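Local coordinates for hypothetical protein TT1465 (Thermus thermophilus, PDB 1WEK) that is of unknown function but belongs to the SLOG clan, with a Rossmann-like parallel sheet between helices, at residues Pro38-Phe43 with Tyr131-Val136; Phe137-Phe142 with Leu167-Tyr172. All coordinates share one frame; numbering follows the deposited sequence.

Contact 1: residues Pro38-Phe43 with Tyr131-Val136; sequences PLVSVF and YAVGFV
Ser41 bonds to 131-136 through both its N and its O, in the parallel pairing of strand 39-43 with the strand through Phe135 and Val136. Ser41 N donates to Gly134 O at 3.1 Å. Ser41 O accepts from Val136 N at 3.0 Å. Phe43 N then reaches Val136 O at 2.8 Å. At the other end Leu39 O takes Val133 N at 2.9 Å. CA-H groups of Ala132 and Phe135 add weaker contacts to Leu39 O and Ser41 O. The chain turns a corner at Val133.

The side chains divide between two faces. On one, Ser41 CB meets Phe135 CD2 at 3.7 Å, and the Phe43 and Phe135 rings lie side by side, Phe43 CE1 touching Phe135 CD2 edge to edge. With OG anti to the carbonyl carbon (chi1 -76°), the buried hydroxyl of Ser41 bonds to Phe128 O of helix 121-130 and is satisfied there. On the other face Val40 CG1 meets Val136 CG2 at 4.1 Å. Val40 CG2 packs on Val133 CG2 at 3.8 Å.

Strands 39-43 and 132-137 are neighbouring central strands of the seven-stranded parallel sheet, which has helices on both faces in the Rossmann-like manner. Strand 71-74 bonds to the other edge of strand 39-43, through Val40 and Val42. Helix 53-68 covers Val42 and Val136 with Leu61. Helix 142-156 lies over Phe43 and Phe135.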
ATOM      1  N   PRO A  38     -31.006  -6.459  -2.246  1.00 24.19           N
ATOM      2  CA  PRO A  38     -30.346  -7.736  -1.988  1.00 26.10           C
ATOM      3  C   PRO A  38     -29.866  -8.216  -3.358  1.00 25.49           C
ATOM      4  O   PRO A  38     -30.595  -8.086  -4.351  1.00 25.67           O
ATOM      5  CB  PRO A  38     -31.474  -8.591  -1.428  1.00 26.10           C
ATOM      6  CG  PRO A  38     -32.367  -7.587  -0.794  1.00 23.35           C
ATOM      7  CD  PRO A  38     -32.411  -6.506  -1.818  1.00 26.07           C
ATOM      8  N   LEU A  39     -28.646  -8.735  -3.420  1.00 18.84           N
ATOM      9  CA  LEU A  39     -28.096  -9.181  -4.685  1.00 19.62           C
ATOM     10  C   LEU A  39     -28.035 -10.699  -4.809  1.00 22.13           C
ATOM     11  O   LEU A  39     -27.568 -11.399  -3.904  1.00 18.97           O
ATOM     12  CB  LEU A  39     -26.699  -8.589  -4.881  1.00 24.36           C
ATOM     13  CG  LEU A  39     -26.623  -7.058  -4.874  1.00 20.44           C
ATOM     14  CD1 LEU A  39     -25.183  -6.618  -4.859  1.00 25.64           C
ATOM     15  CD2 LEU A  39     -27.332  -6.509  -6.089  1.00 22.74           C
ATOM     16  N   VAL A  40     -28.521 -11.177  -5.950  1.00 20.10           N
ATOM     17  CA  VAL A  40     -28.560 -12.586  -6.278  1.00 19.58           C
ATOM     18  C   VAL A  40     -27.610 -12.880  -7.440  1.00 20.80           C
ATOM     19  O   VAL A  40     -27.719 -12.277  -8.514  1.00 20.13           O
ATOM     20  CB  VAL A  40     -29.985 -12.997  -6.683  1.00 21.41           C
ATOM     21  CG1 VAL A  40     -29.991 -14.429  -7.191  1.00 15.33           C
ATOM     22  CG2 VAL A  40     -30.928 -12.845  -5.487  1.00 16.29           C
ATOM     23  N   SER A  41     -26.671 -13.794  -7.220  1.00 18.11           N
ATOM     24  CA  SER A  41     -25.721 -14.163  -8.263  1.00 16.03           C
ATOM     25  C   SER A  41     -26.376 -15.211  -9.135  1.00 17.66           C
ATOM     26  O   SER A  41     -26.951 -16.174  -8.631  1.00 20.12           O
ATOM     27  CB  SER A  41     -24.441 -14.697  -7.643  1.00 17.12           C
ATOM     28  OG  SER A  41     -23.692 -13.611  -7.138  1.00 19.34           O
ATOM     29  N   VAL A  42     -26.308 -15.006 -10.445  1.00 17.15           N
ATOM     30  CA  VAL A  42     -26.939 -15.902 -11.403  1.00 16.65           C
ATOM     31  C   VAL A  42     -25.956 -16.346 -12.483  1.00 15.85           C
ATOM     32  O   VAL A  42     -25.190 -15.551 -13.014  1.00 17.70           O
ATOM     33  CB  VAL A  42     -28.152 -15.195 -12.040  1.00 16.44           C
ATOM     34  CG1 VAL A  42     -28.948 -16.163 -12.901  1.00 16.76           C
ATOM     35  CG2 VAL A  42     -29.027 -14.622 -10.941  1.00 11.38           C
ATOM     36  N   PHE A  43     -25.976 -17.632 -12.799  1.00 17.86           N
ATOM     37  CA  PHE A  43     -25.058 -18.177 -13.781  1.00 13.10           C
ATOM     38  C   PHE A  43     -25.723 -19.032 -14.850  1.00  9.90           C
ATOM     39  O   PHE A  43     -26.720 -19.709 -14.601  1.00 10.38           O
ATOM     40  CB  PHE A  43     -23.993 -19.010 -13.065  1.00 16.80           C
ATOM     41  CG  PHE A  43     -23.404 -18.332 -11.877  1.00 16.99           C
ATOM     42  CD1 PHE A  43     -24.035 -18.408 -10.638  1.00 19.16           C
ATOM     43  CD2 PHE A  43     -22.237 -17.581 -11.998  1.00 17.77           C
ATOM     44  CE1 PHE A  43     -23.521 -17.751  -9.537  1.00 18.01           C
ATOM     45  CE2 PHE A  43     -21.705 -16.912 -10.901  1.00 20.18           C
ATOM     46  CZ  PHE A  43     -22.350 -16.996  -9.664  1.00 25.30           C
ATOM     47  N   TYR A 131     -21.263 -10.284  -1.684  1.00 22.90           N
ATOM     48  CA  TYR A 131     -22.530  -9.606  -1.446  1.00 25.98           C
ATOM     49  C   TYR A 131     -23.779 -10.385  -1.845  1.00 24.54           C
ATOM     50  O   TYR A 131     -24.835  -9.791  -2.013  1.00 27.52           O
ATOM     51  CB  TYR A 131     -22.527  -8.259  -2.190  1.00 25.93           C
ATOM     52  CG  TYR A 131     -21.355  -7.369  -1.837  1.00 28.95           C
ATOM     53  CD1 TYR A 131     -20.133  -7.483  -2.508  1.00 30.15           C
ATOM     54  CD2 TYR A 131     -21.445  -6.455  -0.788  1.00 30.85           C
ATOM     55  CE1 TYR A 131     -19.028  -6.717  -2.134  1.00 30.09           C
ATOM     56  CE2 TYR A 131     -20.347  -5.686  -0.405  1.00 34.07           C
ATOM     57  CZ  TYR A 131     -19.144  -5.825  -1.079  1.00 35.14           C
ATOM     58  OH  TYR A 131     -18.048  -5.095  -0.669  1.00 38.86           O
ATOM     59  N   ALA A 132     -23.680 -11.699  -1.989  1.00 21.92           N
ATOM     60  CA  ALA A 132     -24.843 -12.478  -2.413  1.00 20.78           C
ATOM     61  C   ALA A 132     -25.736 -13.020  -1.299  1.00 19.28           C
ATOM     62  O   ALA A 132     -25.268 -13.357  -0.214  1.00 19.33           O
ATOM     63  CB  ALA A 132     -24.395 -13.630  -3.303  1.00 15.95           C
ATOM     64  N   VAL A 133     -27.029 -13.113  -1.605  1.00 17.21           N
ATOM     65  CA  VAL A 133     -28.023 -13.646  -0.691  1.00 16.15           C
ATOM     66  C   VAL A 133     -28.529 -14.946  -1.300  1.00 16.13           C
ATOM     67  O   VAL A 133     -29.440 -15.586  -0.768  1.00 17.71           O
ATOM     68  CB  VAL A 133     -29.224 -12.674  -0.510  1.00 16.55           C
ATOM     69  CG1 VAL A 133     -28.769 -11.384   0.153  1.00 10.61           C
ATOM     70  CG2 VAL A 133     -29.850 -12.365  -1.858  1.00 18.60           C
ATOM     71  N   GLY A 134     -27.930 -15.331  -2.426  1.00 16.76           N
ATOM     72  CA  GLY A 134     -28.326 -16.558  -3.111  1.00 17.28           C
ATOM     73  C   GLY A 134     -27.577 -16.788  -4.426  1.00 18.20           C
ATOM     74  O   GLY A 134     -26.950 -15.869  -4.950  1.00 17.56           O
ATOM     75  N   PHE A 135     -27.641 -18.012  -4.951  1.00 17.70           N
ATOM     76  CA  PHE A 135     -26.979 -18.382  -6.201  1.00 18.96           C
ATOM     77  C   PHE A 135     -27.892 -19.276  -7.035  1.00 20.21           C
ATOM     78  O   PHE A 135     -28.436 -20.262  -6.530  1.00 20.70           O
ATOM     79  CB  PHE A 135     -25.676 -19.161  -5.940  1.00 17.40           C
ATOM     80  CG  PHE A 135     -24.730 -18.462  -5.029  1.00 20.46           C
ATOM     81  CD1 PHE A 135     -24.862 -18.583  -3.642  1.00 25.42           C
ATOM     82  CD2 PHE A 135     -23.742 -17.634  -5.544  1.00 20.22           C
ATOM     83  CE1 PHE A 135     -24.021 -17.882  -2.782  1.00 27.09           C
ATOM     84  CE2 PHE A 135     -22.892 -16.923  -4.694  1.00 23.99           C
ATOM     85  CZ  PHE A 135     -23.032 -17.045  -3.313  1.00 26.54           C
ATOM     86  N   VAL A 136     -28.049 -18.928  -8.309  1.00 17.70           N
ATOM     87  CA  VAL A 136     -28.869 -19.709  -9.227  1.00 15.02           C
ATOM     88  C   VAL A 136     -28.006 -20.181 -10.410  1.00 14.39           C
ATOM     89  O   VAL A 136     -27.405 -19.379 -11.128  1.00 14.16           O
ATOM     90  CB  VAL A 136     -30.056 -18.885  -9.778  1.00 14.39           C
ATOM     91  CG1 VAL A 136     -31.040 -19.812 -10.501  1.00 12.49           C
ATOM     92  CG2 VAL A 136     -30.772 -18.143  -8.627  1.00 18.23           C
TER

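Contact 2: residues Phe137-Phe142 with Leu167-Tyr172; sequences FLPGGF and LLDRGY. With PO4 (phosphate ion), chain G.
Tyr172 CG is anti to the backbone N (chi1 -167°), and chi2 of 91° turns the ring so that one face lies against Pro139. Pro139 CB sits 3.3 Å from the centroid of the Tyr172 ring and only 3° off its normal, a CH-pi contact. Pro139 CG touches Tyr172 CG and Asp169 CB. At the ring edge Tyr172 OH donates to Gly140 O at 2.7 Å, from out of the carbonyl plane. Asp169 is the N-cap of helix 170-185. Its OD1 accepts from Tyr172 N at 3.1 Å, met from above the carboxylate plane.

Before the loop, Phe137 pairs in parallel with Leu167, and Leu168 N donates to Phe137 O at 2.9 Å. Leu138 CD2 lies alongside Leu168 CD1 at 3.6 Å. Tyr172 also meets Phe182 of a second subunit edge-to-face.

Phosphate O1 accepts from Gly141 N at 2.6 Å. Gly143 N, Thr144 OG1 and Ala46 N also bond to the ion. It is probably from the crystallisation liquor, but the site is consistent with an anion-binding glycine loop at a helix start. Tyr172 OH holds the carbonyl of the same peptide whose N-H meets the phosphate, which fixes that peptide and may make its N-H a slightly stronger donor.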
ATOM      1  N   PHE A 137     -27.952 -21.485 -10.619  1.00 13.95           N
ATOM      2  CA  PHE A 137     -27.172 -22.020 -11.733  1.00 15.15           C
ATOM      3  C   PHE A 137     -28.058 -22.584 -12.849  1.00 16.91           C
ATOM      4  O   PHE A 137     -28.769 -23.570 -12.657  1.00 15.07           O
ATOM      5  CB  PHE A 137     -26.191 -23.071 -11.207  1.00  7.44           C
ATOM      6  CG  PHE A 137     -25.178 -22.498 -10.242  1.00  4.73           C
ATOM      7  CD1 PHE A 137     -25.491 -22.337  -8.898  1.00  1.34           C
ATOM      8  CD2 PHE A 137     -23.965 -22.010 -10.703  1.00  5.71           C
ATOM      9  CE1 PHE A 137     -24.614 -21.686  -8.023  1.00  5.25           C
ATOM     10  CE2 PHE A 137     -23.071 -21.352  -9.831  1.00 11.83           C
ATOM     11  CZ  PHE A 137     -23.405 -21.189  -8.486  1.00  7.93           C
ATOM     12  N   LEU A 138     -28.030 -21.929 -14.012  1.00 16.61           N
ATOM     13  CA  LEU A 138     -28.817 -22.387 -15.156  1.00 17.61           C
ATOM     14  C   LEU A 138     -27.910 -23.233 -16.050  1.00 15.86           C
ATOM     15  O   LEU A 138     -26.690 -23.229 -15.872  1.00 14.75           O
ATOM     16  CB  LEU A 138     -29.365 -21.176 -15.936  1.00 19.85           C
ATOM     17  CG  LEU A 138     -30.468 -20.372 -15.238  1.00 20.02           C
ATOM     18  CD1 LEU A 138     -30.225 -18.865 -15.386  1.00 20.34           C
ATOM     19  CD2 LEU A 138     -31.810 -20.759 -15.825  1.00 21.17           C
ATOM     20  N   PRO A 139     -28.486 -24.019 -16.981  1.00 14.97           N
ATOM     21  CA  PRO A 139     -27.584 -24.808 -17.831  1.00 10.27           C
ATOM     22  C   PRO A 139     -26.448 -23.917 -18.331  1.00 10.93           C
ATOM     23  O   PRO A 139     -26.674 -22.757 -18.732  1.00  6.34           O
ATOM     24  CB  PRO A 139     -28.498 -25.266 -18.959  1.00  5.42           C
ATOM     25  CG  PRO A 139     -29.785 -25.554 -18.218  1.00  3.42           C
ATOM     26  CD  PRO A 139     -29.895 -24.386 -17.224  1.00 12.77           C
ATOM     27  N   GLY A 140     -25.236 -24.457 -18.268  1.00  9.15           N
ATOM     28  CA  GLY A 140     -24.039 -23.755 -18.694  1.00 10.93           C
ATOM     29  C   GLY A 140     -22.940 -24.778 -18.978  1.00 14.76           C
ATOM     30  O   GLY A 140     -23.212 -25.987 -19.060  1.00 13.12           O
ATOM     31  N   GLY A 141     -21.708 -24.297 -19.131  1.00 15.65           N
ATOM     32  CA  GLY A 141     -20.581 -25.168 -19.424  1.00 13.62           C
ATOM     33  C   GLY A 141     -19.489 -25.085 -18.374  1.00 15.21           C
ATOM     34  O   GLY A 141     -19.784 -25.114 -17.186  1.00 17.66           O
ATOM     35  N   PHE A 142     -18.231 -24.974 -18.796  1.00 14.80           N
ATOM     36  CA  PHE A 142     -17.116 -24.927 -17.845  1.00 14.10           C
ATOM     37  C   PHE A 142     -17.174 -23.763 -16.869  1.00 13.09           C
ATOM     38  O   PHE A 142     -16.865 -23.922 -15.688  1.00 12.13           O
ATOM     39  CB  PHE A 142     -15.769 -24.898 -18.587  1.00 12.01           C
ATOM     40  CG  PHE A 142     -15.327 -26.245 -19.100  1.00 12.61           C
ATOM     41  CD1 PHE A 142     -14.189 -26.362 -19.896  1.00 16.89           C
ATOM     42  CD2 PHE A 142     -16.069 -27.394 -18.827  1.00 13.76           C
ATOM     43  CE1 PHE A 142     -13.800 -27.603 -20.426  1.00 12.42           C
ATOM     44  CE2 PHE A 142     -15.692 -28.635 -19.349  1.00 14.57           C
ATOM     45  CZ  PHE A 142     -14.554 -28.738 -20.154  1.00 13.64           C
ATOM     46  N   LEU A 167     -30.219 -25.100  -8.732  1.00 15.80           N
ATOM     47  CA  LEU A 167     -29.783 -25.545 -10.050  1.00 15.77           C
ATOM     48  C   LEU A 167     -31.069 -25.652 -10.842  1.00 17.99           C
ATOM     49  O   LEU A 167     -31.942 -26.451 -10.509  1.00 20.28           O
ATOM     50  CB  LEU A 167     -29.129 -26.923 -10.003  1.00 14.37           C
ATOM     51  CG  LEU A 167     -28.015 -27.207  -8.998  1.00 21.76           C
ATOM     52  CD1 LEU A 167     -27.302 -28.455  -9.448  1.00 16.43           C
ATOM     53  CD2 LEU A 167     -27.022 -26.036  -8.910  1.00 21.60           C
ATOM     54  N   LEU A 168     -31.201 -24.833 -11.874  1.00 19.20           N
ATOM     55  CA  LEU A 168     -32.393 -24.871 -12.696  1.00 21.22           C
ATOM     56  C   LEU A 168     -32.247 -25.825 -13.862  1.00 21.43           C
ATOM     57  O   LEU A 168     -31.222 -25.833 -14.553  1.00 23.50           O
ATOM     58  CB  LEU A 168     -32.737 -23.470 -13.211  1.00 22.65           C
ATOM     59  CG  LEU A 168     -33.618 -22.651 -12.269  1.00 26.48           C
ATOM     60  CD1 LEU A 168     -33.767 -21.223 -12.791  1.00 26.19           C
ATOM     61  CD2 LEU A 168     -34.980 -23.341 -12.152  1.00 23.67           C
ATOM     62  N   ASP A 169     -33.297 -26.618 -14.069  1.00 20.63           N
ATOM     63  CA  ASP A 169     -33.397 -27.611 -15.137  1.00 21.03           C
ATOM     64  C   ASP A 169     -32.807 -28.955 -14.706  1.00 21.73           C
ATOM     65  O   ASP A 169     -31.651 -29.264 -14.992  1.00 24.47           O
ATOM     66  CB  ASP A 169     -32.713 -27.121 -16.415  1.00 16.87           C
ATOM     67  CG  ASP A 169     -32.966 -28.048 -17.585  1.00 26.98           C
ATOM     68  OD1 ASP A 169     -33.034 -29.287 -17.353  1.00 22.06           O
ATOM     69  OD2 ASP A 169     -33.096 -27.550 -18.731  1.00 25.13           O
ATOM     70  N   ARG A 170     -33.634 -29.751 -14.038  1.00 20.75           N
ATOM     71  CA  ARG A 170     -33.266 -31.067 -13.512  1.00 21.13           C
ATOM     72  C   ARG A 170     -32.552 -32.016 -14.460  1.00 17.61           C
ATOM     73  O   ARG A 170     -31.506 -32.561 -14.120  1.00 17.91           O
ATOM     74  CB  ARG A 170     -34.514 -31.783 -12.993  1.00 22.44           C
ATOM     75  CG  ARG A 170     -35.260 -31.058 -11.886  1.00 25.21           C
ATOM     76  CD  ARG A 170     -36.337 -31.974 -11.315  1.00 28.68           C
ATOM     77  NE  ARG A 170     -36.196 -32.124  -9.872  1.00 33.29           N
ATOM     78  CZ  ARG A 170     -36.776 -31.330  -8.980  1.00 35.87           C
ATOM     79  NH1 ARG A 170     -37.554 -30.323  -9.382  1.00 37.01           N
ATOM     80  NH2 ARG A 170     -36.560 -31.528  -7.688  1.00 34.16           N
ATOM     81  N   GLY A 171     -33.143 -32.232 -15.632  1.00 13.32           N
ATOM     82  CA  GLY A 171     -32.565 -33.135 -16.608  1.00 14.54           C
ATOM     83  C   GLY A 171     -31.181 -32.736 -17.075  1.00 15.41           C
ATOM     84  O   GLY A 171     -30.381 -33.579 -17.476  1.00 15.30           O
ATOM     85  N   TYR A 172     -30.887 -31.445 -17.019  1.00 15.67           N
ATOM     86  CA  TYR A 172     -29.590 -30.959 -17.458  1.00 17.09           C
ATOM     87  C   TYR A 172     -28.481 -31.291 -16.455  1.00 18.15           C
ATOM     88  O   TYR A 172     -27.384 -31.698 -16.841  1.00 22.42           O
ATOM     89  CB  TYR A 172     -29.645 -29.450 -17.677  1.00 17.17           C
ATOM     90  CG  TYR A 172     -28.451 -28.903 -18.417  1.00 20.25           C
ATOM     91  CD1 TYR A 172     -28.461 -28.788 -19.800  1.00 16.51           C
ATOM     92  CD2 TYR A 172     -27.302 -28.507 -17.729  1.00 22.73           C
ATOM     93  CE1 TYR A 172     -27.358 -28.283 -20.484  1.00 20.93           C
ATOM     94  CE2 TYR A 172     -26.199 -28.006 -18.398  1.00 19.00           C
ATOM     95  CZ  TYR A 172     -26.233 -27.891 -19.776  1.00 21.43           C
ATOM     96  OH  TYR A 172     -25.156 -27.350 -20.440  1.00 19.01           O
TER
HETATM   97  P   PO4 G 501     -19.912 -21.086 -19.519  1.00 20.22           P
HETATM   98  O1  PO4 G 501     -20.763 -21.895 -18.603  1.00 17.95           O
HETATM   99  O2  PO4 G 501     -20.654 -20.807 -20.777  1.00 16.82           O
HETATM  100  O3  PO4 G 501     -18.671 -21.842 -19.830  1.00 19.77           O
HETATM  101  O4  PO4 G 501     -19.561 -19.800 -18.862  1.00 20.63           O

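In the fold
Contact 1 and contact 2 are both buried and follow each other along one strand, 132-137. In contact 1 that strand pairs with 39-43; in contact 2 its end pairs with 165-168 on the other side. Contact 1 lies nearer the centre of the chain, about 7 Å against 12 Å between centres. It is mainly strand pairing with aliphatic and aromatic packing. Contact 2 has one strand bond, then passes to a loop, two helix starts, an anion and a subunit interface. The two meet where the Phe43 and Phe137 rings stack and Val136 packs on Leu168. Phe43 also has a probable backbone bond to Leu138.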